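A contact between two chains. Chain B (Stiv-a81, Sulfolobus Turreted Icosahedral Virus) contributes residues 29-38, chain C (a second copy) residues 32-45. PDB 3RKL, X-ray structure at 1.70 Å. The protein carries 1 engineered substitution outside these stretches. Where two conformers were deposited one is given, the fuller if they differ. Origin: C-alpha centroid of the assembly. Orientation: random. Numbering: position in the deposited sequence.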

# COMPACT_ATOMS: atom_id res chain seq x y z
N ILE B 29 16.37 -11.26 10.53
CA ILE B 29 15.07 -11.19 11.25
C ILE B 29 14.06 -10.41 10.39
O ILE B 29 12.91 -10.84 10.19
CB ILE B 29 15.23 -10.62 12.65
CG1 ILE B 29 15.91 -11.68 13.54
CG2 ILE B 29 13.87 -10.25 13.22
CD1 ILE B 29 16.50 -11.11 14.82
N LYS B 30 14.48 -9.28 9.84
CA LYS B 30 13.62 -8.48 8.95
C LYS B 30 13.14 -9.30 7.75
O LYS B 30 11.93 -9.38 7.45
CB LYS B 30 14.37 -7.24 8.46
CG LYS B 30 13.68 -6.48 7.31
CD LYS B 30 14.58 -5.36 6.78
CE LYS B 30 14.03 -4.77 5.49
NZ LYS B 30 14.09 -5.75 4.37
N ASN B 31 14.08 -9.96 7.09
CA ASN B 31 13.77 -10.75 5.90
C ASN B 31 12.85 -11.93 6.20
O ASN B 31 11.96 -12.26 5.42
CB ASN B 31 15.04 -11.23 5.22
CG ASN B 31 15.81 -10.10 4.55
OD1 ASN B 31 15.25 -9.03 4.25
ND2 ASN B 31 17.09 -10.32 4.31
N LEU B 32 13.11 -12.61 7.33
CA LEU B 32 12.32 -13.77 7.73
C LEU B 32 10.89 -13.37 8.07
O LEU B 32 9.93 -14.10 7.74
CB LEU B 32 13.00 -14.49 8.92
CG LEU B 32 14.27 -15.26 8.57
CD1 LEU B 32 14.98 -15.67 9.89
CD2 LEU B 32 13.98 -16.47 7.69
N ALA B 33 10.72 -12.23 8.75
CA ALA B 33 9.40 -11.70 9.08
C ALA B 33 8.63 -11.41 7.80
O ALA B 33 7.45 -11.68 7.71
CB ALA B 33 9.54 -10.43 9.92
N GLU B 34 9.32 -10.86 6.81
CA GLU B 34 8.69 -10.54 5.53
C GLU B 34 8.24 -11.80 4.82
O GLU B 34 7.13 -11.87 4.30
CB GLU B 34 9.64 -9.72 4.66
CG GLU B 34 9.82 -8.35 5.25
CD GLU B 34 10.86 -7.47 4.59
OE1 GLU B 34 11.76 -7.98 3.89
OE2 GLU B 34 10.77 -6.23 4.81
N ILE B 35 9.10 -12.81 4.82
CA ILE B 35 8.76 -14.10 4.20
C ILE B 35 7.54 -14.77 4.84
O ILE B 35 6.63 -15.22 4.14
CB ILE B 35 9.99 -15.07 4.19
CG1 ILE B 35 11.05 -14.59 3.19
CG2 ILE B 35 9.56 -16.52 3.90
CD1 ILE B 35 12.43 -15.23 3.35
N VAL B 36 7.48 -14.84 6.17
CA VAL B 36 6.33 -15.49 6.80
C VAL B 36 5.05 -14.70 6.51
O VAL B 36 4.01 -15.29 6.25
CB VAL B 36 6.50 -15.78 8.31
CG1 VAL B 36 7.74 -16.67 8.57
CG2 VAL B 36 6.57 -14.55 9.10
N TYR B 37 5.14 -13.38 6.48
CA TYR B 37 4.00 -12.53 6.13
C TYR B 37 3.54 -12.82 4.70
O TYR B 37 2.36 -13.06 4.45
CB TYR B 37 4.36 -11.06 6.31
CG TYR B 37 3.23 -10.11 6.02
CD1 TYR B 37 2.16 -9.99 6.88
CD2 TYR B 37 3.24 -9.35 4.88
CE1 TYR B 37 1.13 -9.09 6.63
CE2 TYR B 37 2.22 -8.48 4.61
CZ TYR B 37 1.17 -8.35 5.49
OH TYR B 37 0.14 -7.47 5.22
N GLN B 38 4.48 -12.82 3.77
CA GLN B 38 4.18 -13.11 2.36
C GLN B 38 3.54 -14.50 2.20
O GLN B 38 2.57 -14.64 1.46
CB GLN B 38 5.44 -12.97 1.51
CG GLN B 38 5.84 -11.51 1.40
CD GLN B 38 6.98 -11.20 0.44
OE1 GLN B 38 7.78 -10.31 0.72
NE2 GLN B 38 7.05 -11.89 -0.69
N LEU C 32 -1.12 -14.10 13.57
CA LEU C 32 0.21 -14.19 14.15
C LEU C 32 1.28 -13.74 13.16
O LEU C 32 2.24 -13.06 13.53
CB LEU C 32 0.49 -15.61 14.66
CG LEU C 32 -0.30 -16.05 15.89
CD1 LEU C 32 -0.16 -17.57 16.09
CD2 LEU C 32 0.12 -15.29 17.14
N ALA C 33 1.11 -14.11 11.89
CA ALA C 33 2.05 -13.69 10.84
C ALA C 33 2.01 -12.17 10.69
O ALA C 33 3.03 -11.51 10.51
CB ALA C 33 1.70 -14.36 9.54
N GLU C 34 0.80 -11.61 10.78
CA GLU C 34 0.63 -10.16 10.69
C GLU C 34 1.33 -9.46 11.85
O GLU C 34 2.02 -8.48 11.66
CB GLU C 34 -0.85 -9.79 10.64
CG GLU C 34 -1.45 -10.20 9.32
CD GLU C 34 -2.95 -9.98 9.20
OE1 GLU C 34 -3.66 -9.97 10.23
OE2 GLU C 34 -3.41 -9.84 8.04
N ILE C 35 1.17 -10.00 13.05
CA ILE C 35 1.80 -9.41 14.23
C ILE C 35 3.33 -9.43 14.15
O ILE C 35 3.99 -8.42 14.43
CB ILE C 35 1.29 -10.08 15.52
CG1 ILE C 35 -0.16 -9.67 15.82
CG2 ILE C 35 2.22 -9.76 16.71
CD1 ILE C 35 -0.90 -10.60 16.79
N VAL C 36 3.93 -10.55 13.74
CA VAL C 36 5.38 -10.61 13.65
C VAL C 36 5.89 -9.62 12.60
O VAL C 36 6.92 -8.96 12.79
CB VAL C 36 5.95 -12.04 13.45
CG1 VAL C 36 5.51 -12.98 14.60
CG2 VAL C 36 5.57 -12.61 12.16
N TYR C 37 5.16 -9.49 11.50
CA TYR C 37 5.51 -8.54 10.45
C TYR C 37 5.43 -7.12 10.99
O TYR C 37 6.36 -6.33 10.82
CB TYR C 37 4.57 -8.70 9.26
CG TYR C 37 4.90 -7.81 8.08
CD1 TYR C 37 6.03 -8.02 7.33
CD2 TYR C 37 4.06 -6.76 7.74
CE1 TYR C 37 6.32 -7.22 6.24
CE2 TYR C 37 4.35 -5.95 6.67
CZ TYR C 37 5.48 -6.19 5.92
OH TYR C 37 5.77 -5.39 4.85
N GLN C 38 4.33 -6.80 11.65
CA GLN C 38 4.16 -5.46 12.23
C GLN C 38 5.28 -5.11 13.22
O GLN C 38 5.81 -4.00 13.20
CB GLN C 38 2.77 -5.34 12.87
CG GLN C 38 1.70 -5.25 11.80
CD GLN C 38 0.29 -5.07 12.30
OE1 GLN C 38 -0.62 -5.73 11.82
NE2 GLN C 38 0.09 -4.14 13.24
N LEU C 39 5.67 -6.08 14.04
CA LEU C 39 6.76 -5.89 15.01
C LEU C 39 8.07 -5.62 14.29
O LEU C 39 8.78 -4.67 14.60
CB LEU C 39 6.87 -7.08 15.96
CG LEU C 39 5.79 -7.13 17.04
CD1 LEU C 39 5.63 -8.59 17.56
CD2 LEU C 39 6.09 -6.18 18.17
N ALA C 40 8.40 -6.47 13.33
CA ALA C 40 9.64 -6.29 12.59
C ALA C 40 9.70 -4.95 11.87
O ALA C 40 10.74 -4.27 11.85
CB ALA C 40 9.85 -7.45 11.60
N LYS C 41 8.60 -4.56 11.24
CA LYS C 41 8.57 -3.31 10.50
C LYS C 41 8.65 -2.09 11.40
O LYS C 41 9.30 -1.10 11.04
CB LYS C 41 7.35 -3.21 9.57
CG LYS C 41 7.30 -4.21 8.41
CD LYS C 41 8.55 -4.23 7.50
CE LYS C 41 8.53 -3.16 6.44
NZ LYS C 41 9.78 -3.20 5.59
N LEU C 42 8.03 -2.16 12.58
CA LEU C 42 8.14 -1.09 13.59
C LEU C 42 9.56 -0.95 14.09
O LEU C 42 10.10 0.17 14.17
CB LEU C 42 7.21 -1.35 14.78
CG LEU C 42 7.18 -0.28 15.86
CD1 LEU C 42 6.86 1.12 15.33
CD2 LEU C 42 6.18 -0.71 16.96
N ILE C 43 10.19 -2.09 14.39
CA ILE C 43 11.59 -2.11 14.83
C ILE C 43 12.47 -1.42 13.79
O ILE C 43 13.30 -0.57 14.14
CB ILE C 43 12.07 -3.55 15.11
CG1 ILE C 43 11.44 -4.05 16.40
CG2 ILE C 43 13.62 -3.64 15.19
CD1 ILE C 43 11.60 -5.56 16.62
N GLU C 44 12.27 -1.77 12.53
CA GLU C 44 12.99 -1.15 11.42
C GLU C 44 12.81 0.37 11.37
O GLU C 44 13.79 1.12 11.22
CB GLU C 44 12.55 -1.78 10.09
CG GLU C 44 13.21 -1.23 8.86
CD GLU C 44 12.72 -1.85 7.56
OE1 GLU C 44 11.82 -2.71 7.59
OE2 GLU C 44 13.23 -1.48 6.50
N LYS C 45 11.57 0.84 11.50
CA LYS C 45 11.30 2.27 11.42
C LYS C 45 11.89 3.02 12.61
O LYS C 45 12.45 4.12 12.46
CB LYS C 45 9.80 2.58 11.31
CG LYS C 45 9.15 2.15 10.00
CD LYS C 45 9.80 2.76 8.75
CE LYS C 45 9.14 2.27 7.47
NZ LYS C 45 9.90 2.68 6.24
O HOH W 1 7.84 -5.60 3.39
O HOH W 2 -1.86 -7.30 6.81

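Both stretches are helical throughout, and each helix extends beyond its stretch at both ends. They run roughly antiparallel, with 150° between their N-to-C directions. Their axes approach to 8.6 Å. The backbones are nearest where an alanine faces a tyrosine: the CA atoms of Ala B33 and Tyr C37 are 5.2 Å apart, as are those of Tyr B37 and Ala C33. The stretches bury 552 Å² between them, both sides summed.

At Ala B33 and Ala C40 the side chain is a single methyl, and the two meet directly. Ala B33 CB lies 3.4 Å from Ala C40 CB, a tight methyl contact. Val B36 CG2 meets Val C36 CG2 at 3.8 Å. Both valines are in the m rotamer and buried, and their branched, apolar side chains suit this buried position.

The two tyrosines are the residues most covered by the opposing stretch. Tyr B37 and Tyr C37 both have chi1 near 180° (t), and their rings stack face to face. The ring centroids are 3.9 Å apart and the planes are only 9° from parallel. Tyr B37 CG lies 3.5 Å from Tyr C37 CG. A glutamate lines each ring edge: Glu B34 CG is 3.8 Å from Tyr C37 CE1, and Glu C34 CG is 3.9 Å from Tyr B37 CE1. Both phenol groups remain hydrated. Water 1 links Tyr C37 OH (2.5 Å) to Glu B34 OE2 (3.3 Å, weak). Water 2 links Tyr B37 OH (2.6 Å) to Glu C34 OE2 (3.2 Å).

Charged residues add a polar network. Lys C41 NZ donates to Glu B34 OE2 at 3.3 Å, forming a salt bridge between the chains. Within chain C, Lys C41 NZ also bridges to Glu C44 OE1 at 2.9 Å. Within chain B, Lys B30 NZ bridges to Glu B34 OE1 at 3.3 Å. The long lysine side chains allow these contacts from partly exposed positions.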